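De novo designed switch protein caging a hemagglutinin binder (sCageHA267_1S) (Synthetic construct, PDB 7CBC) cages a hemagglutinin-binding domain against a designed helical bundle, probably as a switch that releases the binder in a biosensor. Local coordinates at residues Ala309-Tyr312 / Leu313-Arg316; Lys280-Glu284 / Phe285-Glu289; Glu202-Arg205 / Ala206-Gln209; Ala5-Leu8 / Leu9-Thr13; Leu18-Arg21 / Leu22-Leu26. All blocks are in the same frame, centred on the assembly; numbering follows the deposited sequence.

Interaction 1 of 5, residues Ala309-Tyr312 / Leu313-Arg316; sequences AVEY and LRSR
Tyr312 and Arg316 meet near the C-terminal end of helix 303-315, in the small helical domain that follows the long-helix bundle. Backbone bonds come first. Leu313 N donates to Ala309 O, Arg314 N to Val310 O and Ser315 N to Glu311 O, the last at 2.8 Å. Tyr312 O accepts from Ser315 OG at 2.8 Å and, weakly, from Arg316 N. The hydroxyl of Ser315 therefore folds back on the helix to a carbonyl oxygen one turn earlier.

The side-chain contacts centre on Tyr312. Its CG stands anti to the backbone N (chi1 168°), and the ring runs beside the Arg316 chain in the same direction. The ring and guanidinium planes are perpendicular. Arg316 CD packs 3.6 Å from Tyr312 CE1. Cutting Tyr312 back to an alanine would remove the ring beside Arg316 CD and is likely to leave the arginine chain freer to move.

Two charged groups find their main partners outside this turn. Glu311 OE2 forms a salt bridge with Arg307, and Arg314 NH2 with Glu289. The apolar side is covered by other helices: Leu313 touches Ala283 and Ile292, and Val310 also rests on Ile292. At the far end of the tyrosine, Arg316 NH1 approaches Tyr312 OH at 2.6 Å in a weak hydrogen bond, with an N-H...O angle of 124°.

Interaction 2 of 5, residues Lys280-Glu284 / Phe285-Glu289; sequences KIAAE and FGYSE
Ala282 CB faces the Tyr287 ring, and Ile281 lies at the edge of the Phe285 ring. The two aromatic rings thus meet the end of helix 274-284 in different ways. Ala282 CB sits over one face of Tyr287, 3.9 Å from the ring centroid and 21° off its normal. This is a CH-pi contact, nearer the ring's rim than its centre. Arg6 makes a cation-pi contact with the same tyrosine.

Phe285 and Ile281 run side by side, pointing the same way. The methyl CG2 of Ile281 lies in the plane of the phenylalanine ring, 3.4 Å from Phe285 CE2. That branch is anti to the Ile281 backbone N, while CG1 takes the place beside the N (chi1 -73°). Phe285 also packs on Leu203 and Ala206 of helix 195-239.

Backbone bonds set the turn from which both rings project. Phe285 N donates to Ile281 O in the ordinary helical bond. A water donates to Ala283 O at 2.7 Å and to Tyr287 O, bridging the turn. Ser288 then stands at the N-cap of helix 289-298. Gly286 has a positive phi of 88°, where a CB would crowd the preceding carbonyl oxygen. Tyr287 N reaches back five residues to Ala282 O at 3.0 Å, and inside that loop Gly286 N bonds to Ala283 O at 2.8 Å. This pair of bonds and the positive phi make a Schellman motif.

Interaction 3 of 5, residues Glu202-Arg205 / Ala206-Gln209; sequences ELLR and AHAQ
The backbone N of His207 donates to Leu203 O at 2.7 Å, the shortest hydrogen bond here. It is also nearly straight, with an N-H...O angle of 165°. Three more bonds of the same i to i+4 kind flank it. Ala206 N reaches Glu202 O at 3.0 Å, Ala208 N reaches Leu204 O at 2.9 Å, and Gln209 N reaches Arg205 O at 3.1 Å.

These are two turns near the start of helix 195-239, a long helix of the designed bundle. Their side chains face different neighbours. Leu204 slants across His207, with Leu204 CD1 4.2 Å from His207 CD2. Both have CG anti to the backbone N, which swings them to the side that packs on Ile182 of helix 146-190. His207 also touches Thr111, and an ethanol molecule, probably from the crystallisation liquor, lies about 4 Å from its side chain.

Arg205 is exposed. Its chain bends at chi3 (-50°), which turns one guanidinium face back over Glu202 N. Ala206 is buried, and its CB packs 3.5 Å from Leu203 O. The small methyl of Ala206 meets Ile281 of the small C-terminal helical domain, probably the caged binder. Gln209 extends toward the same domain and touches Ile277 and Ile281.

Interaction 4 of 5, residues Ala5-Leu8 / Leu9-Thr13; sequences ARKL and LEAST
The carboxylate of Glu10 is met by Lys7 from above its plane. Lys7 NZ donates to Glu10 OE1 at 2.8 Å, in a salt bridge 68° out of that plane. Lys7 CE follows, 3.1 Å from the same oxygen Glu10 OE1.

Lys7 gets there by curling. Its CG is anti to the backbone N. The chain is then nearly eclipsed at chi2 (25°), a strained bend, and turns again at chi3. The bends carry the ammonium forward along the helix. Glu10 instead extends beyond CG, and its chain passes across the lysine at an angle. A leucine at Glu10 would probably leave the Lys7 ammonium without this carboxylate and let the lysine chain uncurl. Glu88 OE1 lies close to Glu10 OE1, so the positive lysine may ease the approach of two like charges.

These turns open helix 3-46, the first long helix of the bundle. Several apolar neighbours cover it. The Lys7 side chain packs on Ala89, Ala92 and Ile93 of helix 50-93. Leu8 packs on Leu104 and Leu105 of helix 99-142. Ala5 touches Leu199 and Leu203 of helix 195-239, while Leu9 meets Tyr287.

The backbone bonds are regular i to i+4 bonds. Leu9 N to Ala5 O is almost straight, at 3.1 Å and 178°. Ser12 N bonds to Leu8 O at 2.9 Å. Leu9 O accepts twice, from Thr13 N at 2.9 Å and from the hydroxyl Thr13 OG1 at 3.2 Å.

Interaction 5 of 5, residues Leu18-Arg21 / Leu22-Leu26; sequences LNIR and LAEAL
Leu22, Ala23, Glu24 and Ala25 each donate their backbone N to the carbonyl four residues earlier, from Leu18 O to Arg21 O, in regular alpha-helix geometry. The shortest of these, Ala23 N to Asn19 O, is 2.8 Å.

Ile20 and Glu24 carry the side-chain contact. They lie one turn apart and point the same way. The branch CG2 of Ile20 touches the carboxylate, 3.6 Å from Glu24 OE2. Glu24 CG is anti to its own carbonyl carbon (chi1 -80°) and lies 3.5 Å from Ile20 O. The acid lies alongside the isoleucine, near its carbonyl oxygen.

Arg21 is extended from CG to NE and exposed. Arg21 NE stays 6.1 Å from Glu24 OE1, so the two opposite charges are near each other without contact. Any attraction between them is probably modest. The small methyls of Ala23 and Ala25 let neighbouring helices come close, Ala23 on Leu217 and Ala25 on Glu74.

Asn19 is a buried polar residue in this part of the six-helical bundle. Its OD1 accepts from Gln112 and its ND2 donates to Asn214, a polar hydrogen-bond network that links three helices and satisfies both ends of the amide. Helix 3-46 is packed on three neighbours here. Leu18 touches Ala78 of helix 50-93, Leu22 meets Leu116 and Ala119 of helix 99-142, and Ile20 rests on Leu217 of helix 195-239.

Interaction 2 is the hub. It touches interaction 1 through a salt bridge of Arg314 NH2 to Glu289 OE1 at 2.6 Å. It meets interaction 3 where Phe285 CE2 packs 3.7 Å from Ala206 CB, and interaction 4 where Tyr287 OH lies 3.5 Å from Leu9 CD2. Interactions 3 and 4 also touch, with Leu203 CD1 3.8 Å from Ala5 CB. Thus the turn at 285-289 lies against two bundle helices, consistent with the caged state. Ethanol, probably from the crystallisation liquor, lies about 4 Å from the His207 side chain and about 3 Å from that of Ser12. Interaction 5 touches none of the others; its nearest atoms are about 5 Å from interaction 4.

Interaction 1 of 5, residues Ala309-Tyr312 / Leu313-Arg316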
loop_
_atom_site.group_PDB
_atom_site.type_symbol
_atom_site.label_atom_id
_atom_site.label_comp_id
_atom_site.label_asym_id
_atom_site.label_seq_id
_atom_site.Cartn_x
_atom_site.Cartn_y
_atom_site.Cartn_z
ATOM N N ALA A 309 -17.795 9.629 -11.891
ATOM C CA ALA A 309 -18.431 9.146 -10.669
ATOM C C ALA A 309 -19.852 9.690 -10.524
ATOM O O ALA A 309 -20.753 8.964 -10.089
ATOM C CB ALA A 309 -17.580 9.512 -9.451
ATOM N N VAL A 310 -20.076 10.955 -10.896
ATOM C CA VAL A 310 -21.425 11.514 -10.809
ATOM C C VAL A 310 -22.306 10.970 -11.930
ATOM O O VAL A 310 -23.458 10.586 -11.696
ATOM C CB VAL A 310 -21.383 13.055 -10.801
ATOM C CG1 VAL A 310 -20.737 13.545 -9.528
ATOM C CG2 VAL A 310 -20.634 13.596 -12.003
ATOM N N GLU A 311 -21.779 10.915 -13.161
ATOM C CA GLU A 311 -22.481 10.224 -14.238
ATOM C C GLU A 311 -22.793 8.783 -13.854
ATOM O O GLU A 311 -23.844 8.255 -14.237
ATOM C CB GLU A 311 -21.656 10.271 -15.531
ATOM C CG GLU A 311 -21.766 11.596 -16.289
ATOM C CD GLU A 311 -20.928 11.638 -17.563
ATOM O OE1 GLU A 311 -20.736 12.743 -18.123
ATOM O OE2 GLU A 311 -20.456 10.566 -18.011
ATOM N N TYR A 312 -21.905 8.141 -13.082
ATOM C CA TYR A 312 -22.142 6.771 -12.631
ATOM C C TYR A 312 -23.312 6.694 -11.656
ATOM O O TYR A 312 -24.095 5.739 -11.701
ATOM C CB TYR A 312 -20.874 6.194 -11.995
ATOM C CG TYR A 312 -21.092 4.896 -11.253
ATOM C CD1 TYR A 312 -21.154 3.693 -11.931
ATOM C CD2 TYR A 312 -21.239 4.874 -9.871
ATOM C CE1 TYR A 312 -21.351 2.496 -11.255
ATOM C CE2 TYR A 312 -21.438 3.682 -9.187
ATOM C CZ TYR A 312 -21.494 2.496 -9.887
ATOM O OH TYR A 312 -21.691 1.306 -9.223
ATOM N N LEU A 313 -23.444 7.674 -10.756
ATOM C CA LEU A 313 -24.586 7.673 -9.838
ATOM C C LEU A 313 -25.902 7.810 -10.596
ATOM O O LEU A 313 -26.891 7.141 -10.267
ATOM C CB LEU A 313 -24.455 8.796 -8.803
ATOM C CG LEU A 313 -23.363 8.698 -7.725
ATOM C CD1 LEU A 313 -23.374 9.950 -6.844
ATOM C CD2 LEU A 313 -23.525 7.445 -6.877
ATOM N N ARG A 314 -25.934 8.677 -11.614
ATOM C CA ARG A 314 -27.156 8.866 -12.389
ATOM C C ARG A 314 -27.398 7.746 -13.396
ATOM O O ARG A 314 -28.550 7.533 -13.789
ATOM C CB ARG A 314 -27.123 10.216 -13.112
ATOM C CG ARG A 314 -26.217 10.244 -14.305
ATOM C CD ARG A 314 -26.465 11.441 -15.197
ATOM N NE ARG A 314 -25.629 12.576 -14.823
ATOM C CZ ARG A 314 -26.057 13.622 -14.126
ATOM N NH1 ARG A 314 -27.325 13.686 -13.732
ATOM N NH2 ARG A 314 -25.221 14.611 -13.832
ATOM N N SER A 315 -26.345 7.027 -13.819
ATOM C CA SER A 315 -26.509 5.897 -14.731
ATOM C C SER A 315 -27.187 4.712 -14.058
ATOM O O SER A 315 -27.765 3.864 -14.748
ATOM C CB SER A 315 -25.148 5.467 -15.311
ATOM O OG SER A 315 -24.294 4.854 -14.348
ATOM N N ARG A 316 -27.136 4.638 -12.729
ATOM C CA ARG A 316 -27.857 3.629 -11.955
ATOM C C ARG A 316 -28.842 4.342 -11.032
ATOM O O ARG A 316 -28.481 4.762 -9.921
ATOM C CB ARG A 316 -26.882 2.755 -11.172
ATOM C CG ARG A 316 -25.706 2.201 -11.990
ATOM C CD ARG A 316 -24.736 1.423 -11.099
ATOM N NE ARG A 316 -25.409 0.367 -10.343
ATOM C CZ ARG A 316 -24.787 -0.584 -9.641
ATOM N NH1 ARG A 316 -23.459 -0.628 -9.594
ATOM N NH2 ARG A 316 -25.497 -1.505 -8.992
#

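Interaction 2 of 5, residues Lys280-Glu284 / Phe285-Glu289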
loop_
_atom_site.group_PDB
_atom_site.type_symbol
_atom_site.label_atom_id
_atom_site.label_comp_id
_atom_site.label_asym_id
_atom_site.label_seq_id
_atom_site.Cartn_x
_atom_site.Cartn_y
_atom_site.Cartn_z
ATOM N N LYS A 280 -20.703 7.753 -3.981
ATOM C CA LYS A 280 -21.882 7.100 -3.414
ATOM C C LYS A 280 -22.112 7.541 -1.976
ATOM O O LYS A 280 -23.241 7.874 -1.589
ATOM C CB LYS A 280 -21.749 5.582 -3.487
ATOM C CG LYS A 280 -23.021 4.858 -3.084
ATOM C CD LYS A 280 -22.882 3.337 -3.163
ATOM C CE LYS A 280 -24.157 2.654 -2.648
ATOM N NZ LYS A 280 -24.118 1.168 -2.739
ATOM N N ILE A 281 -21.042 7.572 -1.175
ATOM C CA ILE A 281 -21.148 8.044 0.205
ATOM C C ILE A 281 -21.729 9.458 0.255
ATOM O O ILE A 281 -22.664 9.731 1.015
ATOM C CB ILE A 281 -19.780 7.956 0.907
ATOM C CG1 ILE A 281 -19.455 6.499 1.200
ATOM C CG2 ILE A 281 -19.777 8.756 2.205
ATOM C CD1 ILE A 281 -18.015 6.259 1.641
ATOM N N ALA A 282 -21.205 10.376 -0.568
ATOM C CA ALA A 282 -21.699 11.753 -0.528
ATOM C C ALA A 282 -23.152 11.857 -0.957
ATOM O O ALA A 282 -23.884 12.721 -0.462
ATOM C CB ALA A 282 -20.850 12.653 -1.415
ATOM N N ALA A 283 -23.580 11.026 -1.902
ATOM C CA ALA A 283 -24.974 11.074 -2.319
ATOM C C ALA A 283 -25.889 10.592 -1.201
ATOM O O ALA A 283 -26.974 11.148 -0.996
ATOM C CB ALA A 283 -25.166 10.243 -3.585
ATOM N N GLU A 284 -25.456 9.576 -0.455
ATOM C CA GLU A 284 -26.254 9.080 0.656
ATOM C C GLU A 284 -26.361 10.117 1.763
ATOM O O GLU A 284 -27.402 10.218 2.422
ATOM C CB GLU A 284 -25.676 7.760 1.173
ATOM C CG GLU A 284 -26.168 6.544 0.388
ATOM C CD GLU A 284 -25.275 5.307 0.533
ATOM O OE1 GLU A 284 -24.275 5.351 1.286
ATOM O OE2 GLU A 284 -25.576 4.283 -0.124
ATOM N N PHE A 285 -25.331 10.932 1.952
ATOM C CA PHE A 285 -25.494 12.066 2.848
ATOM C C PHE A 285 -26.300 13.211 2.234
ATOM O O PHE A 285 -26.459 14.239 2.890
ATOM C CB PHE A 285 -24.127 12.587 3.300
ATOM C CG PHE A 285 -23.416 11.670 4.254
ATOM C CD1 PHE A 285 -23.852 11.543 5.565
ATOM C CD2 PHE A 285 -22.314 10.944 3.847
ATOM C CE1 PHE A 285 -23.211 10.713 6.456
ATOM C CE2 PHE A 285 -21.661 10.099 4.740
ATOM C CZ PHE A 285 -22.123 9.985 6.051
ATOM N N GLY A 286 -26.799 13.078 1.007
ATOM C CA GLY A 286 -27.653 14.101 0.435
ATOM C C GLY A 286 -26.957 15.221 -0.309
ATOM O O GLY A 286 -27.586 16.260 -0.567
ATOM N N TYR A 287 -25.683 15.052 -0.650
ATOM C CA TYR A 287 -24.962 16.031 -1.452
ATOM C C TYR A 287 -25.636 16.224 -2.807
ATOM O O TYR A 287 -26.161 15.277 -3.399
ATOM C CB TYR A 287 -23.513 15.566 -1.691
ATOM C CG TYR A 287 -22.512 15.816 -0.569
ATOM C CD1 TYR A 287 -22.748 15.371 0.732
ATOM C CD2 TYR A 287 -21.314 16.475 -0.825
ATOM C CE1 TYR A 287 -21.809 15.594 1.753
ATOM C CE2 TYR A 287 -20.375 16.707 0.182
ATOM C CZ TYR A 287 -20.616 16.262 1.463
ATOM O OH TYR A 287 -19.663 16.487 2.441
ATOM N N SER A 288 -25.587 17.459 -3.309
ATOM C CA SER A 288 -25.933 17.760 -4.690
ATOM C C SER A 288 -24.753 17.448 -5.606
ATOM O O SER A 288 -23.616 17.297 -5.156
ATOM C CB SER A 288 -26.308 19.226 -4.840
ATOM O OG SER A 288 -25.171 20.042 -4.594
ATOM N N GLU A 289 -25.023 17.386 -6.915
ATOM C CA GLU A 289 -23.968 17.039 -7.867
ATOM C C GLU A 289 -22.797 18.009 -7.786
ATOM O O GLU A 289 -21.633 17.588 -7.788
ATOM C CB GLU A 289 -24.525 16.998 -9.284
ATOM C CG GLU A 289 -25.521 15.871 -9.499
ATOM C CD GLU A 289 -25.725 15.558 -10.965
ATOM O OE1 GLU A 289 -25.166 16.288 -11.813
ATOM O OE2 GLU A 289 -26.438 14.579 -11.269
HETATM O O HOH W 1 -27.941 12.862 -2.838
#

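Interaction 3 of 5, residues Glu202-Arg205 / Ala206-Gln209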
loop_
_atom_site.group_PDB
_atom_site.type_symbol
_atom_site.label_atom_id
_atom_site.label_comp_id
_atom_site.label_asym_id
_atom_site.label_seq_id
_atom_site.Cartn_x
_atom_site.Cartn_y
_atom_site.Cartn_z
ATOM N N GLU A 202 -23.773 7.495 11.303
ATOM C CA GLU A 202 -23.697 7.463 9.843
ATOM C C GLU A 202 -22.289 7.789 9.355
ATOM O O GLU A 202 -21.752 7.113 8.469
ATOM C CB GLU A 202 -24.714 8.447 9.246
ATOM C CG GLU A 202 -26.149 7.889 9.183
ATOM C CD GLU A 202 -27.240 8.958 9.212
ATOM O OE1 GLU A 202 -26.942 10.163 9.005
ATOM O OE2 GLU A 202 -28.411 8.566 9.434
ATOM N N LEU A 203 -21.679 8.843 9.908
ATOM C CA LEU A 203 -20.317 9.188 9.514
ATOM C C LEU A 203 -19.346 8.089 9.906
ATOM O O LEU A 203 -18.429 7.756 9.146
ATOM C CB LEU A 203 -19.926 10.520 10.145
ATOM C CG LEU A 203 -20.601 11.700 9.432
ATOM C CD1 LEU A 203 -20.693 12.882 10.347
ATOM C CD2 LEU A 203 -19.796 12.055 8.167
ATOM N N LEU A 204 -19.557 7.479 11.072
ATOM C CA LEU A 204 -18.722 6.348 11.445
ATOM C C LEU A 204 -18.816 5.221 10.415
ATOM O O LEU A 204 -17.799 4.620 10.048
ATOM C CB LEU A 204 -19.110 5.868 12.839
ATOM C CG LEU A 204 -18.203 4.785 13.400
ATOM C CD1 LEU A 204 -16.761 5.285 13.436
ATOM C CD2 LEU A 204 -18.669 4.411 14.781
ATOM N N ARG A 205 -20.021 4.923 9.923
ATOM C CA ARG A 205 -20.148 3.879 8.908
ATOM C C ARG A 205 -19.496 4.282 7.588
ATOM O O ARG A 205 -18.930 3.424 6.901
ATOM C CB ARG A 205 -21.618 3.501 8.691
ATOM C CG ARG A 205 -22.131 2.470 9.692
ATOM C CD ARG A 205 -23.492 1.916 9.302
ATOM N NE ARG A 205 -24.474 2.956 8.991
ATOM C CZ ARG A 205 -25.347 3.468 9.863
ATOM N NH1 ARG A 205 -25.364 3.052 11.126
ATOM N NH2 ARG A 205 -26.209 4.401 9.476
ATOM N N ALA A 206 -19.550 5.564 7.219
ATOM C CA ALA A 206 -18.802 6.030 6.050
ATOM C C ALA A 206 -17.298 5.941 6.282
ATOM O O ALA A 206 -16.541 5.548 5.381
ATOM C CB ALA A 206 -19.193 7.465 5.705
ATOM N N HIS A 207 -16.841 6.305 7.481
ATOM C CA HIS A 207 -15.431 6.132 7.804
ATOM C C HIS A 207 -15.007 4.682 7.641
ATOM O O HIS A 207 -13.945 4.398 7.079
ATOM C CB HIS A 207 -15.154 6.617 9.222
ATOM C CG HIS A 207 -13.891 6.071 9.804
ATOM N ND1 HIS A 207 -12.649 6.601 9.521
ATOM C CD2 HIS A 207 -13.674 5.026 10.638
ATOM C CE1 HIS A 207 -11.723 5.915 10.169
ATOM N NE2 HIS A 207 -12.320 4.953 10.853
ATOM N N ALA A 208 -15.816 3.744 8.148
ATOM C CA ALA A 208 -15.437 2.336 8.084
ATOM C C ALA A 208 -15.324 1.859 6.645
ATOM O O ALA A 208 -14.452 1.042 6.315
ATOM C CB ALA A 208 -16.439 1.476 8.848
ATOM N N GLN A 209 -16.201 2.359 5.774
ATOM C CA GLN A 209 -16.123 2.009 4.363
ATOM C C GLN A 209 -14.818 2.508 3.740
ATOM O O GLN A 209 -14.135 1.770 3.015
ATOM C CB GLN A 209 -17.344 2.584 3.650
ATOM C CG GLN A 209 -17.763 1.852 2.409
ATOM C CD GLN A 209 -19.077 2.377 1.858
ATOM O OE1 GLN A 209 -19.805 3.110 2.534
ATOM N NE2 GLN A 209 -19.376 2.019 0.615
#

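Interaction 4 of 5, residues Ala5-Leu8 / Leu9-Thr13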
loop_
_atom_site.group_PDB
_atom_site.type_symbol
_atom_site.label_atom_id
_atom_site.label_comp_id
_atom_site.label_asym_id
_atom_site.label_seq_id
_atom_site.Cartn_x
_atom_site.Cartn_y
_atom_site.Cartn_z
ATOM N N ALA A 5 -19.973 18.090 9.710
ATOM C CA ALA A 5 -20.006 16.782 9.071
ATOM C C ALA A 5 -19.321 16.821 7.712
ATOM O O ALA A 5 -18.623 15.872 7.336
ATOM C CB ALA A 5 -21.446 16.296 8.934
ATOM N N ARG A 6 -19.517 17.904 6.955
ATOM C CA ARG A 6 -18.875 18.007 5.650
ATOM C C ARG A 6 -17.372 18.116 5.787
ATOM O O ARG A 6 -16.627 17.670 4.910
ATOM C CB ARG A 6 -19.397 19.219 4.887
ATOM C CG ARG A 6 -20.834 19.117 4.513
ATOM C CD ARG A 6 -21.270 20.313 3.679
ATOM N NE ARG A 6 -21.581 19.854 2.339
ATOM C CZ ARG A 6 -22.791 19.444 1.969
ATOM N NH1 ARG A 6 -23.793 19.444 2.845
ATOM N NH2 ARG A 6 -23.003 19.021 0.731
ATOM N N LYS A 7 -16.913 18.724 6.871
ATOM C CA LYS A 7 -15.487 18.871 7.083
ATOM C C LYS A 7 -14.859 17.526 7.423
ATOM O O LYS A 7 -13.789 17.192 6.906
ATOM C CB LYS A 7 -15.272 19.954 8.150
ATOM C CG LYS A 7 -13.931 20.084 8.865
ATOM C CD LYS A 7 -12.696 19.554 8.134
ATOM C CE LYS A 7 -12.373 20.121 6.767
ATOM N NZ LYS A 7 -11.294 19.283 6.177
ATOM N N LEU A 8 -15.536 16.714 8.234
ATOM C CA LEU A 8 -15.035 15.384 8.548
ATOM C C LEU A 8 -14.915 14.528 7.297
ATOM O O LEU A 8 -13.857 13.937 7.035
ATOM C CB LEU A 8 -15.945 14.715 9.575
ATOM C CG LEU A 8 -15.808 15.352 10.949
ATOM C CD1 LEU A 8 -16.976 14.959 11.854
ATOM C CD2 LEU A 8 -14.477 14.951 11.551
ATOM N N LEU A 9 -15.986 14.455 6.504
ATOM C CA LEU A 9 -15.925 13.685 5.268
ATOM C C LEU A 9 -14.833 14.216 4.348
ATOM O O LEU A 9 -14.124 13.443 3.702
ATOM C CB LEU A 9 -17.282 13.711 4.573
ATOM C CG LEU A 9 -17.442 12.861 3.317
ATOM C CD1 LEU A 9 -17.183 11.386 3.616
ATOM C CD2 LEU A 9 -18.838 13.053 2.730
ATOM N N GLU A 10 -14.669 15.536 4.300
ATOM C CA GLU A 10 -13.625 16.137 3.481
ATOM C C GLU A 10 -12.232 15.725 3.967
ATOM O O GLU A 10 -11.334 15.446 3.156
ATOM C CB GLU A 10 -13.824 17.654 3.497
ATOM C CG GLU A 10 -12.756 18.519 2.868
ATOM C CD GLU A 10 -12.877 19.970 3.362
ATOM O OE1 GLU A 10 -11.849 20.561 3.776
ATOM O OE2 GLU A 10 -14.013 20.509 3.367
ATOM N N ALA A 11 -12.041 15.630 5.284
ATOM C CA ALA A 11 -10.790 15.088 5.805
ATOM C C ALA A 11 -10.597 13.639 5.370
ATOM O O ALA A 11 -9.523 13.259 4.883
ATOM C CB ALA A 11 -10.764 15.200 7.330
ATOM N N SER A 12 -11.636 12.814 5.524
ATOM C CA SER A 12 -11.493 11.383 5.275
ATOM C C SER A 12 -11.176 11.088 3.814
ATOM O O SER A 12 -10.293 10.273 3.518
ATOM C CB SER A 12 -12.763 10.656 5.709
ATOM O OG SER A 12 -12.749 10.474 7.110
ATOM N N THR A 13 -11.884 11.728 2.886
ATOM C CA THR A 13 -11.612 11.470 1.474
ATOM C C THR A 13 -10.227 11.979 1.084
ATOM O O THR A 13 -9.486 11.293 0.363
ATOM C CB THR A 13 -12.702 12.094 0.592
ATOM O OG1 THR A 13 -12.776 13.507 0.818
ATOM C CG2 THR A 13 -14.079 11.482 0.903
#

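Interaction 5 of 5, residues Leu18-Arg21 / Leu22-Leu26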
loop_
_atom_site.group_PDB
_atom_site.type_symbol
_atom_site.label_atom_id
_atom_site.label_comp_id
_atom_site.label_asym_id
_atom_site.label_seq_id
_atom_site.Cartn_x
_atom_site.Cartn_y
_atom_site.Cartn_z
ATOM N N LEU A 18 -4.546 10.555 -0.299
ATOM C CA LEU A 18 -3.160 10.494 0.129
ATOM C C LEU A 18 -2.665 9.055 0.198
ATOM O O LEU A 18 -1.575 8.735 -0.292
ATOM C CB LEU A 18 -3.033 11.168 1.488
ATOM C CG LEU A 18 -1.625 11.143 2.070
ATOM C CD1 LEU A 18 -1.371 12.529 2.621
ATOM C CD2 LEU A 18 -1.480 10.090 3.167
ATOM N N ASN A 19 -3.459 8.177 0.817
ATOM C CA ASN A 19 -3.084 6.778 0.961
ATOM C C ASN A 19 -3.007 6.087 -0.385
ATOM O O ASN A 19 -2.069 5.322 -0.636
ATOM C CB ASN A 19 -4.075 6.073 1.877
ATOM C CG ASN A 19 -4.003 6.585 3.291
ATOM O OD1 ASN A 19 -2.923 6.968 3.768
ATOM N ND2 ASN A 19 -5.141 6.587 3.985
ATOM N N ILE A 20 -3.958 6.376 -1.276
ATOM C CA ILE A 20 -3.894 5.845 -2.636
ATOM C C ILE A 20 -2.582 6.241 -3.305
ATOM O O ILE A 20 -1.891 5.408 -3.914
ATOM C CB ILE A 20 -5.099 6.325 -3.458
ATOM C CG1 ILE A 20 -6.384 5.687 -2.929
ATOM C CG2 ILE A 20 -4.876 6.003 -4.944
ATOM C CD1 ILE A 20 -7.610 6.304 -3.488
ATOM N N ARG A 21 -2.230 7.526 -3.228
ATOM C CA ARG A 21 -0.997 7.982 -3.865
ATOM C C ARG A 21 0.230 7.301 -3.266
ATOM O O ARG A 21 1.167 6.946 -3.987
ATOM C CB ARG A 21 -0.878 9.494 -3.741
ATOM C CG ARG A 21 -1.659 10.248 -4.793
ATOM C CD ARG A 21 -1.731 11.721 -4.438
ATOM N NE ARG A 21 -2.529 12.465 -5.407
ATOM C CZ ARG A 21 -3.051 13.665 -5.183
ATOM N NH1 ARG A 21 -2.860 14.260 -4.014
ATOM N NH2 ARG A 21 -3.764 14.269 -6.125
ATOM N N LEU A 22 0.251 7.147 -1.942
ATOM C CA LEU A 22 1.345 6.471 -1.263
ATOM C C LEU A 22 1.450 5.011 -1.691
ATOM O O LEU A 22 2.560 4.501 -1.939
ATOM C CB LEU A 22 1.142 6.589 0.252
ATOM C CG LEU A 22 2.074 5.811 1.177
ATOM C CD1 LEU A 22 3.513 6.174 0.865
ATOM C CD2 LEU A 22 1.742 6.095 2.641
ATOM N N ALA A 23 0.303 4.330 -1.809
ATOM C CA ALA A 23 0.307 2.936 -2.238
ATOM C C ALA A 23 0.804 2.803 -3.669
ATOM O O ALA A 23 1.493 1.829 -4.015
ATOM C CB ALA A 23 -1.091 2.339 -2.109
ATOM N N GLU A 24 0.449 3.760 -4.522
ATOM C CA GLU A 24 0.984 3.751 -5.877
ATOM C C GLU A 24 2.507 3.912 -5.878
ATOM O O GLU A 24 3.218 3.203 -6.610
ATOM C CB GLU A 24 0.293 4.840 -6.696
ATOM C CG GLU A 24 -1.077 4.391 -7.193
ATOM C CD GLU A 24 -2.005 5.543 -7.528
ATOM O OE1 GLU A 24 -1.604 6.715 -7.335
ATOM O OE2 GLU A 24 -3.128 5.272 -8.002
ATOM N N ALA A 25 3.026 4.804 -5.030
ATOM C CA ALA A 25 4.471 5.009 -4.936
ATOM C C ALA A 25 5.195 3.764 -4.417
ATOM O O ALA A 25 6.257 3.394 -4.929
ATOM C CB ALA A 25 4.760 6.201 -4.032
ATOM N N LEU A 26 4.658 3.137 -3.365
ATOM C CA LEU A 26 5.249 1.920 -2.824
ATOM C C LEU A 26 5.224 0.793 -3.844
ATOM O O LEU A 26 6.177 0.010 -3.939
ATOM C CB LEU A 26 4.519 1.504 -1.557
ATOM C CG LEU A 26 4.768 2.462 -0.391
ATOM C CD1 LEU A 26 4.023 1.999 0.853
ATOM C CD2 LEU A 26 6.255 2.560 -0.124
#